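Local coordinates for protein Amuc_1102 (Akkermansia muciniphila, PDB 7DSZ) that adopts an immunoglobulin-like fold related to archaeal type IV pilus proteins and is probably a component of a pilus-like assembly, at residues 138-143 with 160-165. Sequence-based numbering, arbitrary orientation.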
loop_
_atom_site.group_PDB
_atom_site.type_symbol
_atom_site.label_atom_id
_atom_site.label_comp_id
_atom_site.label_asym_id
_atom_site.label_seq_id
_atom_site.Cartn_x
_atom_site.Cartn_y
_atom_site.Cartn_z
ATOM N N GLY C 138 -21.529 -5.621 -13.164
ATOM C CA GLY C 138 -22.017 -4.269 -13.354
ATOM C C GLY C 138 -20.933 -3.264 -13.037
ATOM O O GLY C 138 -20.075 -3.504 -12.181
ATOM N N VAL C 139 -20.969 -2.132 -13.740
ATOM C CA VAL C 139 -20.063 -1.018 -13.484
ATOM C C VAL C 139 -20.869 0.270 -13.506
ATOM O O VAL C 139 -21.581 0.536 -14.477
ATOM C CB VAL C 139 -18.928 -0.944 -14.523
ATOM C CG1 VAL C 139 -18.040 0.271 -14.251
ATOM C CG2 VAL C 139 -18.106 -2.242 -14.513
ATOM N N VAL C 140 -20.750 1.066 -12.452
ATOM C CA VAL C 140 -21.388 2.378 -12.360
ATOM C C VAL C 140 -20.299 3.430 -12.217
ATOM O O VAL C 140 -19.426 3.306 -11.355
ATOM C CB VAL C 140 -22.369 2.449 -11.176
ATOM C CG1 VAL C 140 -22.950 3.873 -11.042
ATOM C CG2 VAL C 140 -23.485 1.413 -11.347
ATOM N N VAL C 141 -20.349 4.466 -13.056
ATOM C CA VAL C 141 -19.354 5.538 -13.034
ATOM C C VAL C 141 -20.011 6.804 -12.510
ATOM O O VAL C 141 -21.067 7.211 -13.011
ATOM C CB VAL C 141 -18.758 5.797 -14.431
ATOM C CG1 VAL C 141 -17.661 6.868 -14.336
ATOM C CG2 VAL C 141 -18.209 4.504 -15.028
ATOM N N GLU C 142 -19.379 7.438 -11.527
ATOM C CA GLU C 142 -19.863 8.697 -10.980
ATOM C C GLU C 142 -18.852 9.811 -11.224
ATOM O O GLU C 142 -17.632 9.592 -11.171
ATOM C CB GLU C 142 -20.155 8.580 -9.477
ATOM C CG GLU C 142 -21.276 7.607 -9.158
ATOM C CD GLU C 142 -21.567 7.492 -7.666
ATOM O OE1 GLU C 142 -20.898 8.175 -6.868
ATOM O OE2 GLU C 142 -22.465 6.706 -7.294
ATOM N N TYR C 143 -19.370 11.004 -11.504
ATOM C CA TYR C 143 -18.570 12.219 -11.553
ATOM C C TYR C 143 -19.183 13.218 -10.583
ATOM O O TYR C 143 -20.376 13.522 -10.676
ATOM C CB TYR C 143 -18.510 12.813 -12.967
ATOM C CG TYR C 143 -17.775 14.132 -12.961
ATOM C CD1 TYR C 143 -16.400 14.172 -12.773
ATOM C CD2 TYR C 143 -18.455 15.340 -13.085
ATOM C CE1 TYR C 143 -15.717 15.364 -12.737
ATOM C CE2 TYR C 143 -17.773 16.552 -13.046
ATOM C CZ TYR C 143 -16.402 16.552 -12.871
ATOM O OH TYR C 143 -15.689 17.733 -12.824
ATOM N N LYS C 160 -30.150 -3.511 -13.318
ATOM C CA LYS C 160 -29.476 -3.021 -12.119
ATOM C C LYS C 160 -29.596 -4.053 -10.994
ATOM O O LYS C 160 -30.093 -3.787 -9.899
ATOM C CB LYS C 160 -30.037 -1.668 -11.706
ATOM C CG LYS C 160 -29.785 -0.549 -12.705
ATOM C CD LYS C 160 -30.260 0.781 -12.137
ATOM C CE LYS C 160 -30.203 1.896 -13.178
ATOM N NZ LYS C 160 -30.812 3.162 -12.659
ATOM N N TRP C 161 -29.091 -5.251 -11.297
ATOM C CA TRP C 161 -29.215 -6.385 -10.388
ATOM C C TRP C 161 -28.565 -6.129 -9.036
ATOM O O TRP C 161 -28.949 -6.772 -8.055
ATOM C CB TRP C 161 -28.614 -7.638 -11.036
ATOM C CG TRP C 161 -27.135 -7.494 -11.366
ATOM C CD1 TRP C 161 -26.586 -7.117 -12.560
ATOM C CD2 TRP C 161 -26.041 -7.718 -10.473
ATOM N NE1 TRP C 161 -25.209 -7.097 -12.461
ATOM C CE2 TRP C 161 -24.851 -7.460 -11.188
ATOM C CE3 TRP C 161 -25.949 -8.107 -9.131
ATOM C CZ2 TRP C 161 -23.578 -7.580 -10.600
ATOM C CZ3 TRP C 161 -24.687 -8.230 -8.552
ATOM C CH2 TRP C 161 -23.522 -7.969 -9.288
ATOM N N TRP C 162 -27.602 -5.198 -8.953
ATOM C CA TRP C 162 -26.953 -4.900 -7.676
ATOM C C TRP C 162 -27.834 -4.087 -6.736
ATOM O O TRP C 162 -27.433 -3.844 -5.593
ATOM C CB TRP C 162 -25.633 -4.147 -7.912
ATOM C CG TRP C 162 -25.788 -2.908 -8.765
ATOM C CD1 TRP C 162 -26.019 -1.632 -8.336
ATOM C CD2 TRP C 162 -25.711 -2.845 -10.193
ATOM N NE1 TRP C 162 -26.101 -0.777 -9.420
ATOM C CE2 TRP C 162 -25.911 -1.499 -10.567
ATOM C CE3 TRP C 162 -25.504 -3.802 -11.193
ATOM C CZ2 TRP C 162 -25.904 -1.084 -11.899
ATOM C CZ3 TRP C 162 -25.481 -3.391 -12.518
ATOM C CH2 TRP C 162 -25.687 -2.039 -12.857
ATOM N N THR C 163 -29.003 -3.644 -7.187
ATOM C CA THR C 163 -29.942 -2.913 -6.346
ATOM C C THR C 163 -31.060 -3.812 -5.836
ATOM O O THR C 163 -31.908 -3.355 -5.067
ATOM C CB THR C 163 -30.544 -1.731 -7.123
ATOM O OG1 THR C 163 -31.351 -2.234 -8.192
ATOM C CG2 THR C 163 -29.442 -0.842 -7.707
ATOM N N ILE C 164 -31.080 -5.072 -6.261
ATOM C CA ILE C 164 -32.070 -6.038 -5.796
ATOM C C ILE C 164 -31.722 -6.461 -4.376
ATOM O O ILE C 164 -30.624 -6.965 -4.114
ATOM C CB ILE C 164 -32.119 -7.255 -6.725
ATOM C CG1 ILE C 164 -32.638 -6.854 -8.102
ATOM C CG2 ILE C 164 -32.959 -8.369 -6.106
ATOM C CD1 ILE C 164 -32.577 -7.972 -9.109
ATOM N N GLN C 165 -32.655 -6.252 -3.451
ATOM C CA GLN C 165 -32.523 -6.760 -2.090
ATOM C C GLN C 165 -33.157 -8.144 -2.065
ATOM O O GLN C 165 -34.366 -8.287 -2.275
ATOM C CB GLN C 165 -33.190 -5.824 -1.085
ATOM C CG GLN C 165 -32.878 -4.343 -1.287
ATOM C CD GLN C 165 -31.538 -3.924 -0.702
ATOM O OE1 GLN C 165 -30.500 -4.521 -0.994
ATOM N NE2 GLN C 165 -31.559 -2.888 0.132
#
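Two tryptophans from a short 3-10 turn pack on the face of strand 134-143 turned away from strand 18-32 in an immunoglobulin-like domain: Trp161 and Trp162, in the loop between strands 146-152 and 169-171, meet Gly138 and Val140. The contact is buried and small, about 166 Å² in all. Trp162 carries most of it, its six-membered ring meeting both residues obliquely, with CZ3 3.7 Å from Gly138 CA and CZ2 3.5 Å from Val140 CG2. Gly138 has no side chain, and the indole comes close against its backbone. Val140 turns CG1 anti to its backbone N (chi1 176°), which leaves CG2 to meet the indole. Tyr79 of strand 70-83 stacks on Trp162 as well; were Trp162 an alanine, Val140 CG2 and Gly138 CA would probably lose the indole and Tyr79 this stacking partner. Trp161 comes in beside it, presenting its ring edge to Gly138 N, while its NE1 hydrogen-bonds Gln137 O; CE3 of Trp162 lies 3.5 Å above the plane of the Trp161 ring, offset toward the rim. The turn itself is closed at Lys160 O, which takes two donors from Thr163: the backbone N, and OG1 at 2.6 Å, in the carbonyl plane.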